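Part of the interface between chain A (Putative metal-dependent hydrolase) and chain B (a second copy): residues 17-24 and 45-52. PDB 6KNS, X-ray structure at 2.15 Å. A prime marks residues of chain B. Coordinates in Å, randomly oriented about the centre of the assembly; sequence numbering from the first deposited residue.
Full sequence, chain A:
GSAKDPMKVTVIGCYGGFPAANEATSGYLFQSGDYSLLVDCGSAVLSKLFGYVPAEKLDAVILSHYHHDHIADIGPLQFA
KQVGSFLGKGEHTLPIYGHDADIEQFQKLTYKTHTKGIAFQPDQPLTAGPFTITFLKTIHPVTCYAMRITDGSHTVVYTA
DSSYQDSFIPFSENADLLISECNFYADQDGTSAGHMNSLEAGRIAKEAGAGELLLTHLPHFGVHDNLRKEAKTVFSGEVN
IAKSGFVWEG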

# COMPACT_ATOMS: atom_id res chain seq x y z
N GLY A 17 11.67 3.60 0.37
CA GLY A 17 11.30 3.54 -1.04
C GLY A 17 10.13 2.62 -1.37
O GLY A 17 9.12 3.06 -1.93
N PHE A 18 10.25 1.35 -1.00
CA PHE A 18 9.29 0.31 -1.38
C PHE A 18 9.52 -0.87 -0.43
O PHE A 18 10.56 -0.99 0.17
CB PHE A 18 9.53 -0.13 -2.83
CG PHE A 18 10.89 -0.80 -3.05
CD1 PHE A 18 12.01 -0.04 -3.30
CD2 PHE A 18 11.04 -2.18 -3.03
CE1 PHE A 18 13.24 -0.65 -3.51
CE2 PHE A 18 12.27 -2.78 -3.25
CZ PHE A 18 13.37 -2.00 -3.49
N PRO A 19 8.53 -1.73 -0.27
CA PRO A 19 8.66 -2.78 0.74
C PRO A 19 9.52 -3.93 0.25
O PRO A 19 9.40 -4.35 -0.91
CB PRO A 19 7.21 -3.24 0.91
CG PRO A 19 6.63 -3.03 -0.46
CD PRO A 19 7.19 -1.72 -0.88
N ALA A 20 10.39 -4.43 1.11
CA ALA A 20 10.93 -5.78 0.95
C ALA A 20 9.76 -6.76 1.04
O ALA A 20 8.67 -6.40 1.53
CB ALA A 20 11.99 -6.09 2.08
N ALA A 21 9.99 -7.98 0.57
CA ALA A 21 9.03 -9.05 0.65
C ALA A 21 8.43 -9.21 2.07
O ALA A 21 9.13 -9.35 3.08
CB ALA A 21 9.66 -10.40 0.15
N ASN A 22 7.10 -9.12 2.13
CA ASN A 22 6.33 -9.29 3.36
C ASN A 22 6.62 -8.24 4.44
O ASN A 22 6.25 -8.40 5.61
CB ASN A 22 6.48 -10.71 3.90
CG ASN A 22 5.96 -11.76 2.91
OD1 ASN A 22 4.80 -11.72 2.48
ND2 ASN A 22 6.82 -12.68 2.53
N GLU A 23 7.25 -7.14 4.02
CA GLU A 23 7.51 -6.03 4.92
C GLU A 23 6.75 -4.78 4.48
O GLU A 23 5.81 -4.87 3.67
CB GLU A 23 9.00 -5.74 5.03
CG GLU A 23 9.81 -6.98 5.46
CD GLU A 23 9.44 -7.51 6.86
OE1 GLU A 23 8.87 -6.76 7.71
OE2 GLU A 23 9.70 -8.72 7.09
N ALA A 24 7.13 -3.65 5.06
CA ALA A 24 6.43 -2.39 4.86
C ALA A 24 7.37 -1.20 4.74
O ALA A 24 8.55 -1.29 5.11
CB ALA A 24 5.37 -2.15 5.97
N VAL B 45 -0.14 -5.07 -1.83
CA VAL B 45 0.07 -6.02 -2.90
C VAL B 45 1.54 -6.16 -3.23
O VAL B 45 2.02 -7.29 -3.41
CB VAL B 45 -0.78 -5.68 -4.12
CG1 VAL B 45 -0.27 -6.42 -5.39
CG2 VAL B 45 -2.23 -6.02 -3.77
N LEU B 46 2.29 -5.07 -3.26
CA LEU B 46 3.73 -5.20 -3.53
C LEU B 46 4.43 -6.02 -2.48
O LEU B 46 5.25 -6.91 -2.82
CB LEU B 46 4.43 -3.86 -3.60
CG LEU B 46 4.52 -3.09 -4.89
CD1 LEU B 46 5.64 -1.95 -4.78
CD2 LEU B 46 4.78 -4.05 -6.06
N SER B 47 4.14 -5.74 -1.21
CA SER B 47 4.72 -6.50 -0.13
C SER B 47 4.52 -8.02 -0.30
O SER B 47 5.46 -8.82 -0.14
CB SER B 47 4.12 -6.06 1.19
OG SER B 47 4.70 -6.74 2.30
N LYS B 48 3.31 -8.40 -0.63
CA LYS B 48 2.98 -9.82 -0.80
C LYS B 48 3.53 -10.36 -2.12
O LYS B 48 4.05 -11.47 -2.16
CB LYS B 48 1.48 -10.04 -0.68
CG LYS B 48 1.00 -9.73 0.75
CD LYS B 48 -0.19 -10.54 1.16
CE LYS B 48 -0.69 -10.15 2.56
NZ LYS B 48 0.07 -10.76 3.66
N LEU B 49 3.43 -9.57 -3.19
CA LEU B 49 3.96 -9.95 -4.49
C LEU B 49 5.43 -10.37 -4.47
O LEU B 49 5.80 -11.40 -5.08
CB LEU B 49 3.76 -8.85 -5.51
CG LEU B 49 4.31 -9.15 -6.93
CD1 LEU B 49 3.60 -10.35 -7.56
CD2 LEU B 49 4.21 -7.94 -7.82
N PHE B 50 6.27 -9.60 -3.78
CA PHE B 50 7.73 -9.85 -3.80
C PHE B 50 8.14 -11.14 -3.14
O PHE B 50 9.29 -11.54 -3.23
CB PHE B 50 8.48 -8.68 -3.18
CG PHE B 50 8.35 -7.39 -3.95
CD1 PHE B 50 8.04 -7.40 -5.30
CD2 PHE B 50 8.62 -6.19 -3.35
CE1 PHE B 50 7.96 -6.27 -6.02
CE2 PHE B 50 8.54 -5.00 -4.08
CZ PHE B 50 8.23 -5.05 -5.42
N GLY B 51 7.21 -11.77 -2.45
CA GLY B 51 7.46 -13.08 -1.91
C GLY B 51 7.33 -14.15 -2.97
O GLY B 51 7.81 -15.26 -2.75
N TYR B 52 6.67 -13.82 -4.10
CA TYR B 52 6.56 -14.72 -5.26
C TYR B 52 7.49 -14.31 -6.40
O TYR B 52 8.04 -15.15 -7.07
CB TYR B 52 5.12 -14.80 -5.74
CG TYR B 52 4.15 -15.21 -4.66
CD1 TYR B 52 3.85 -16.56 -4.44
CD2 TYR B 52 3.53 -14.28 -3.86
CE1 TYR B 52 2.94 -16.95 -3.43
CE2 TYR B 52 2.63 -14.65 -2.85
CZ TYR B 52 2.34 -15.99 -2.64
OH TYR B 52 1.45 -16.35 -1.65
O HOH W 1 3.97 -12.97 0.03
O HOH W 2 2.97 -10.42 4.05

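The contact joins an irregular segment of chain A, residues 17-24, to a short helical stretch of chain B and the residues after it. Together the two stretches bury 396 Å². The segment of chain A has no regular secondary structure, but it folds back on itself in a type II beta turn from Ala20 to Glu23, closed by a hydrogen bond from Glu23 N to Ala20 O (3.0 Å). This turn is the main bump on the A side. Its Ala21-Asn22 corner sits over the Ser47′-Phe50′ side of the helical stretch, with Ala21 CA 3.7 Å from Ser47′ O and Ala21 CB 3.6 Å from Phe50′ O. The backbones come close: the CA atoms of Ala21 and Phe50′ lie 4.7 Å apart, as do those of Asn22 and Ser47′.

Ser47′ anchors the turn with two hydrogen bonds, one from its backbone and one from its side chain. Its carbonyl accepts a nearly straight bond from the amide of Asn22 (Asn22 N to Ser47′ O, 2.8 Å, 168° at the hydrogen). That carbonyl is available because Gly51′ N bonds instead to Lys48′ O, 3.2 Å away. The hydroxyl, carried on a t rotamer, reaches the last residue of the turn and donates to the carbonyl of Glu23, with Ser47′ OG only 2.6 Å from Glu23 O. The turn thus lies close to the helix backbone, and Ser47′ is the residue most covered by the opposing stretch.

Before the turn, Phe18 and Pro19 point toward chain B and supply much of the apolar contact. The Pro19 ring rests against the helix backbone and the base of a side chain, its CG 3.8 Å from Ser47′ N and 3.9 Å from Leu46′ CB. Beside this contact comes the Phe50′ ring, whose edge meets the proline carbonyl: Pro19 O lies 3.2 Å from Phe50′ CD2, near the ring plane, where the slightly positive ring hydrogens suit a carbonyl oxygen. Farther out the same ring meets Phe18 obliquely, with Phe18 CD2 and Phe50′ CE2 3.9 Å apart, so that one aromatic side chain touches both residues.

At the turn itself, the methyl of Ala21 packs against Phe50′ and Gly51′, with Ala21 CB 3.9 Å from Phe50′ CB and 3.8 Å from Gly51′ N. Asn22, with a phi of 63° that suits the third position of a type II turn, directs its CA-to-CB bond away from chain B, yet the end of its side chain comes nearer again. The side chain makes no direct hydrogen bond across the contact; two waters fill the gap instead. Both donate to Asn22 OD1, at 2.9 Å for water 1 and 2.7 Å for water 2. Water 1 also donates to Lys48′ O (2.7 Å), while water 2 accepts from Lys48′ NZ (2.9 Å), extending the polar margin of the contact along the lysine.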